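Local coordinates for nickel-dependent hydrogenase large subunit (Allochromatium vinosum, PDB 3MYR) that catalyses the reversible oxidation of molecular hydrogen at a nickel-iron centre, as the large subunit of a heterodimeric [NiFe] hydrogenase, at the interface of chains B and A. Residues are numbered along the deposited sequence; one frame, centred on the assembly and turned at random. Chains: chain A, Nickel-dependent hydrogenase large subunit; chain B, Hydrogenase (NiFe) small subunit HydA.

Contact 1: the interface of chains B and A. Residues chain B 259-262; chain A 51-52, 54, 468.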
# COMPACT_ATOMS: atom_id res chain seq x y z
N GLY B 259 1.80 25.67 -6.64
CA GLY B 259 1.97 26.59 -5.49
C GLY B 259 1.63 25.79 -4.22
O GLY B 259 1.37 24.63 -4.30
N GLY B 260 1.61 26.32 -3.03
CA GLY B 260 1.27 25.33 -1.93
C GLY B 260 -0.20 24.88 -1.86
O GLY B 260 -1.13 25.59 -2.25
N PHE B 261 -0.43 23.68 -1.35
CA PHE B 261 -1.76 23.24 -1.16
C PHE B 261 -2.52 24.16 -0.23
O PHE B 261 -3.76 24.21 -0.33
CB PHE B 261 -1.77 21.82 -0.58
CG PHE B 261 -1.34 20.77 -1.56
CD1 PHE B 261 -0.43 19.79 -1.20
CD2 PHE B 261 -1.82 20.81 -2.87
CE1 PHE B 261 -0.00 18.81 -2.13
CE2 PHE B 261 -1.46 19.82 -3.82
CZ PHE B 261 -0.58 18.79 -3.45
N TYR B 262 -1.85 24.81 0.73
CA TYR B 262 -2.62 25.60 1.68
C TYR B 262 -2.66 27.09 1.35
O TYR B 262 -3.02 27.86 2.19
CB TYR B 262 -2.13 25.36 3.10
CG TYR B 262 -2.30 23.89 3.48
CD1 TYR B 262 -3.56 23.39 3.81
CD2 TYR B 262 -1.20 23.00 3.48
CE1 TYR B 262 -3.75 22.02 4.10
CE2 TYR B 262 -1.39 21.59 3.77
CZ TYR B 262 -2.64 21.14 4.08
OH TYR B 262 -2.83 19.85 4.50
N ARG A 51 4.27 21.77 5.37
CA ARG A 51 2.85 21.42 5.66
C ARG A 51 2.29 20.58 4.50
O ARG A 51 1.30 19.88 4.71
CB ARG A 51 2.00 22.65 5.90
CG ARG A 51 2.46 23.36 7.22
CD ARG A 51 1.79 24.70 7.29
NE ARG A 51 2.12 25.53 6.16
CZ ARG A 51 1.46 26.64 5.80
NH1 ARG A 51 0.48 27.12 6.57
NH2 ARG A 51 1.86 27.33 4.74
N ASP A 52 2.84 20.73 3.29
CA ASP A 52 2.33 19.96 2.10
C ASP A 52 2.97 18.55 2.01
O ASP A 52 2.50 17.74 1.21
CB ASP A 52 2.72 20.64 0.77
CG ASP A 52 2.06 22.02 0.54
OD1 ASP A 52 1.34 22.49 1.43
OD2 ASP A 52 2.29 22.63 -0.55
N TRP A 54 3.03 15.77 3.53
CA TRP A 54 2.27 14.57 3.78
C TRP A 54 1.55 14.13 2.53
O TRP A 54 1.41 12.92 2.31
CB TRP A 54 1.30 14.65 4.95
CG TRP A 54 0.15 15.57 4.62
CD1 TRP A 54 0.06 16.92 4.92
CD2 TRP A 54 -1.06 15.25 3.92
NE1 TRP A 54 -1.09 17.43 4.43
CE2 TRP A 54 -1.81 16.45 3.82
CE3 TRP A 54 -1.55 14.07 3.30
CZ2 TRP A 54 -3.07 16.53 3.15
CZ3 TRP A 54 -2.82 14.15 2.62
CH2 TRP A 54 -3.54 15.36 2.54
N TRP A 468 0.68 26.89 12.87
CA TRP A 468 0.26 26.68 11.47
C TRP A 468 0.98 27.59 10.47
O TRP A 468 1.32 27.16 9.38
CB TRP A 468 -1.26 26.84 11.35
CG TRP A 468 -1.74 26.66 9.94
CD1 TRP A 468 -2.21 27.64 9.08
CD2 TRP A 468 -1.75 25.42 9.18
NE1 TRP A 468 -2.52 27.05 7.85
CE2 TRP A 468 -2.26 25.70 7.91
CE3 TRP A 468 -1.35 24.09 9.48
CZ2 TRP A 468 -2.38 24.70 6.91
CZ3 TRP A 468 -1.51 23.07 8.47
CH2 TRP A 468 -2.00 23.41 7.22
O HOH W 1 -0.72 19.96 6.80
O HOH W 2 0.98 25.08 1.28
O HOH W 3 -3.28 28.58 5.20
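B:Tyr262 meets A:Trp54, A:Trp468 and A:Asp52 in a mixed aromatic and polar interface that helps hold the C-terminal tail of the small subunit against the large subunit of the heterodimer. A:Trp468 stands edge-on to the tyrosine face, the planes 83° apart, with indole CH2 over the centre of the phenol ring and CZ2 3.5 Å from CG of B:Tyr262. At the tip, the indole NE1 of A:Trp54 donates a hydrogen bond of 3.0 Å to the phenol OH of B:Tyr262, nearly in the indole plane; its CG, set between the backbone N and the carbonyl carbon (chi1 70°), brings NE1 there. A tyrosine suits this place because it offers both a wide apolar face and a polar end. A:Asp52, on 3-10 helix 50-52, lies along the CD2-CE2 side of the ring with A:Arg51, and also reads the backbone: its carboxylate OD2 takes the amide N of B:Phe261 at 3.0 Å, met from above the carboxylate plane. OD1 holds water 2, which also binds the amide of B:Tyr262, so one acidic side chain serves two successive amides. With no side chain at B:Gly260 the main chain can come close to the carboxylate; ring carbon CD1 of B:Phe261 packs on CG of A:Asp52, the planes 42° apart. Water 3 joins A:Trp468 NE1 to the B:Tyr262 carbonyl. Water 1 ties the B:Tyr262 OH, at 3.1 Å, to the carbonyl O of A:Arg51.

Contact 2: the interface of chains B and A. Residues chain B 3, 33-34; chain A 154, 158, 161.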
# COMPACT_ATOMS: atom_id res chain seq x y z
N ARG B 3 -15.23 -13.42 -23.13
CA ARG B 3 -15.18 -12.14 -22.32
C ARG B 3 -14.00 -11.28 -22.84
O ARG B 3 -12.95 -11.80 -23.13
CB ARG B 3 -15.05 -12.37 -20.80
CG ARG B 3 -16.33 -12.95 -20.08
CD ARG B 3 -15.95 -13.35 -18.63
NE ARG B 3 -15.38 -14.73 -18.59
CZ ARG B 3 -14.14 -15.03 -18.17
NH1 ARG B 3 -13.33 -14.06 -17.79
NH2 ARG B 3 -13.67 -16.29 -18.20
N ILE B 33 -14.38 -9.59 -13.25
CA ILE B 33 -13.38 -10.58 -13.57
C ILE B 33 -14.02 -11.92 -13.90
O ILE B 33 -13.54 -12.66 -14.81
CB ILE B 33 -12.44 -10.74 -12.35
CG1 ILE B 33 -11.33 -9.71 -12.40
CG2 ILE B 33 -11.92 -12.15 -12.13
CD1 ILE B 33 -10.44 -9.90 -11.08
N LEU B 34 -15.11 -12.26 -13.20
CA LEU B 34 -15.78 -13.54 -13.48
C LEU B 34 -16.74 -13.46 -14.66
O LEU B 34 -16.87 -14.45 -15.44
CB LEU B 34 -16.52 -14.06 -12.25
CG LEU B 34 -15.58 -14.50 -11.11
CD1 LEU B 34 -16.34 -14.76 -9.82
CD2 LEU B 34 -14.75 -15.76 -11.49
N ARG A 154 -19.25 -21.31 -9.77
CA ARG A 154 -18.81 -20.13 -10.46
C ARG A 154 -17.32 -20.29 -10.86
O ARG A 154 -16.89 -19.85 -11.93
CB ARG A 154 -18.86 -18.89 -9.54
CG ARG A 154 -20.15 -18.23 -9.43
CD ARG A 154 -20.00 -16.87 -8.68
NE ARG A 154 -19.92 -15.73 -9.57
CZ ARG A 154 -19.86 -14.47 -9.12
NH1 ARG A 154 -19.85 -14.24 -7.80
NH2 ARG A 154 -19.81 -13.46 -9.97
N PHE A 158 -15.73 -20.54 -14.74
CA PHE A 158 -14.61 -19.71 -15.11
C PHE A 158 -13.46 -20.53 -15.69
O PHE A 158 -12.84 -20.16 -16.68
CB PHE A 158 -14.13 -19.00 -13.86
CG PHE A 158 -13.07 -18.05 -14.10
CD1 PHE A 158 -11.74 -18.39 -13.82
CD2 PHE A 158 -13.37 -16.76 -14.50
CE1 PHE A 158 -10.71 -17.47 -13.97
CE2 PHE A 158 -12.30 -15.82 -14.70
CZ PHE A 158 -11.00 -16.16 -14.41
N SER A 161 -14.11 -22.08 -19.03
CA SER A 161 -14.32 -21.18 -20.18
C SER A 161 -13.01 -21.16 -21.03
O SER A 161 -13.02 -20.59 -22.09
CB SER A 161 -14.57 -19.77 -19.68
OG SER A 161 -13.34 -19.25 -19.11
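The backbone carbonyl O of B:Ile33, on helix 29-36, lies 3.4 Å from ring carbon CE2 of A:Phe158, while A:Phe158 and A:Arg154 stand one turn apart on helix 145-160. A:Phe158 has CG anti to its backbone N (chi1 -176°), which sends the ring toward the small subunit, between B:Leu34 and B:Arg3. Methyl CD2 of B:Leu34 touches the ring at CD2 of A:Phe158, 3.5 Å away. The second methyl, CD1, sits over the centre of the A:Arg154 guanidinium, 3.6 Å from its CZ; a branched leucine can thus serve a ring and a flat cation at once. The guanidinium of B:Arg3 lies over the CD2-CE2 rim of the phenyl face opposite the leucine methyl, the planes 27° apart, with NH1 3.7 Å from CE2 of A:Phe158. Its NH2 gives a weak, bent hydrogen bond of 3.1 Å to the hydroxyl OG of A:Ser161, which itself donates to the carbonyl O of A:Phe158 at 2.6 Å. An alanine in place of B:Arg3 would probably leave the phenyl ring without its flat neighbour and the serine hydroxyl without this donor. The site joins the N-terminal segment and helix 29-36 of the small subunit to the C-terminal end of helix 145-160 and the residues just after it in the large subunit.

Contact 3: the interface of chains B and A. Residues chain B 14-16, 19; chain A 62-63, 102, 106, 213.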
# COMPACT_ATOMS: atom_id res chain seq x y z
N CYS B 14 1.80 3.98 -7.45
CA CYS B 14 1.93 3.72 -6.03
C CYS B 14 0.94 2.59 -5.64
O CYS B 14 0.88 2.18 -4.49
CB CYS B 14 1.62 5.07 -5.29
SG CYS B 14 -0.20 5.40 -5.08
N THR B 15 0.15 2.14 -6.63
CA THR B 15 -0.84 1.04 -6.53
C THR B 15 -2.17 1.55 -5.91
O THR B 15 -3.15 0.81 -5.84
CB THR B 15 -0.26 -0.29 -5.88
OG1 THR B 15 0.98 -0.67 -6.54
CG2 THR B 15 -1.29 -1.52 -6.01
N GLY B 16 -2.23 2.83 -5.57
CA GLY B 16 -3.52 3.47 -5.25
C GLY B 16 -4.63 3.27 -6.26
O GLY B 16 -5.82 3.11 -5.86
N GLU B 19 -5.96 -0.23 -5.87
CA GLU B 19 -6.71 -0.36 -4.62
C GLU B 19 -8.05 0.28 -4.86
O GLU B 19 -9.05 -0.24 -4.41
CB GLU B 19 -6.02 0.31 -3.41
CG GLU B 19 -4.78 -0.47 -3.02
CD GLU B 19 -5.08 -1.69 -2.12
OE1 GLU B 19 -4.09 -2.37 -1.79
OE2 GLU B 19 -6.22 -1.95 -1.66
N GLY A 62 -0.04 3.42 -2.23
CA GLY A 62 -1.46 3.39 -1.96
C GLY A 62 -1.96 2.07 -1.37
O GLY A 62 -3.18 1.91 -1.14
N VAL A 63 -1.07 1.11 -1.13
CA VAL A 63 -1.49 -0.13 -0.42
C VAL A 63 -1.38 0.17 1.07
O VAL A 63 -2.38 0.08 1.78
CB VAL A 63 -0.60 -1.34 -0.76
CG1 VAL A 63 -1.01 -2.57 0.13
CG2 VAL A 63 -0.80 -1.67 -2.18
N HIS A 102 -7.46 -3.68 7.44
CA HIS A 102 -7.77 -3.74 6.03
C HIS A 102 -6.59 -4.39 5.31
O HIS A 102 -6.74 -5.26 4.50
CB HIS A 102 -7.99 -2.30 5.50
CG HIS A 102 -8.31 -2.25 4.04
ND1 HIS A 102 -7.32 -2.19 3.06
CD2 HIS A 102 -9.49 -2.30 3.38
CE1 HIS A 102 -7.91 -2.15 1.87
NE2 HIS A 102 -9.22 -2.26 2.04
N MET A 106 -6.30 -8.26 3.50
CA MET A 106 -6.16 -8.40 2.02
C MET A 106 -4.80 -8.99 1.72
O MET A 106 -4.69 -9.71 0.73
CB MET A 106 -6.19 -7.01 1.30
CG MET A 106 -7.64 -6.39 1.35
SD MET A 106 -7.63 -4.89 0.24
CE MET A 106 -7.56 -5.53 -1.44
N PRO A 213 -8.60 4.97 -1.38
CA PRO A 213 -7.27 5.30 -0.83
C PRO A 213 -6.95 6.82 -0.66
O PRO A 213 -7.62 7.69 -1.25
CB PRO A 213 -6.28 4.66 -1.85
CG PRO A 213 -7.16 3.54 -2.60
CD PRO A 213 -8.48 4.28 -2.69
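The amide N of A:Gly62 donates a nearly straight hydrogen bond, 2.7 Å and 176° at the hydrogen, to the backbone carbonyl O of B:Cys14, approaching from above the carbonyl plane. A:Gly62 lies next to A:Cys61, a ligand of the active-site nickel, and B:Cys14 binds the proximal [4Fe-4S] cluster, so the bond ties together the loops carrying the two metal centres. Glycine suits the spot because its CA packs against CA of B:Gly16 and SG of B:Cys14, each 3.9 Å away, where a side chain could crowd the contact.

Beside this bond B:Glu19 reaches into the large subunit. A glutamate suits the place: its apolar CB rests on CG of A:Pro213 at 3.5 Å and its CG on the carbonyl of A:Gly62, while the long chain carries the carboxylate farther. A bend at chi2 (-83°) turns OE1 to methyl CG2 of A:Val63 at 3.4 Å. OE2 lies in the plane of the imidazole at its edge, 3.9 Å from CE1 of A:His102, and is 3.8 Å from SD of A:Met106. Methyl CG2 of A:Val63 also touches that of B:Thr15.

Farther out, the amide of B:Gly16 donates to SG of B:Cys14 at 3.3 Å, helping fix the cluster ligand. Within the fold, the CxxC segment 14-17 of the small subunit runs into the first turn of helix 16-23, which faces the nickel-binding loop and, through B:Glu19, long helix 86-112 of the large subunit.

The three contacts sample one extended heterodimer interface. The centres of the C-alpha atoms of contact 1 and contact 2 lie about 46 Å apart, and those of contact 3 stand about 23 Å from contact 1 and 25 Å from contact 2, near the middle. No residue is shared, but in the large subunit helix 53-58 of contact 1 leads toward the loop of contact 3, and in the small subunit the N-terminal part of the chain supplies both contact 2 and contact 3. The outer contacts probably help hold the subunits in register, favouring the central juxtaposition of cluster and nickel site for electron transfer.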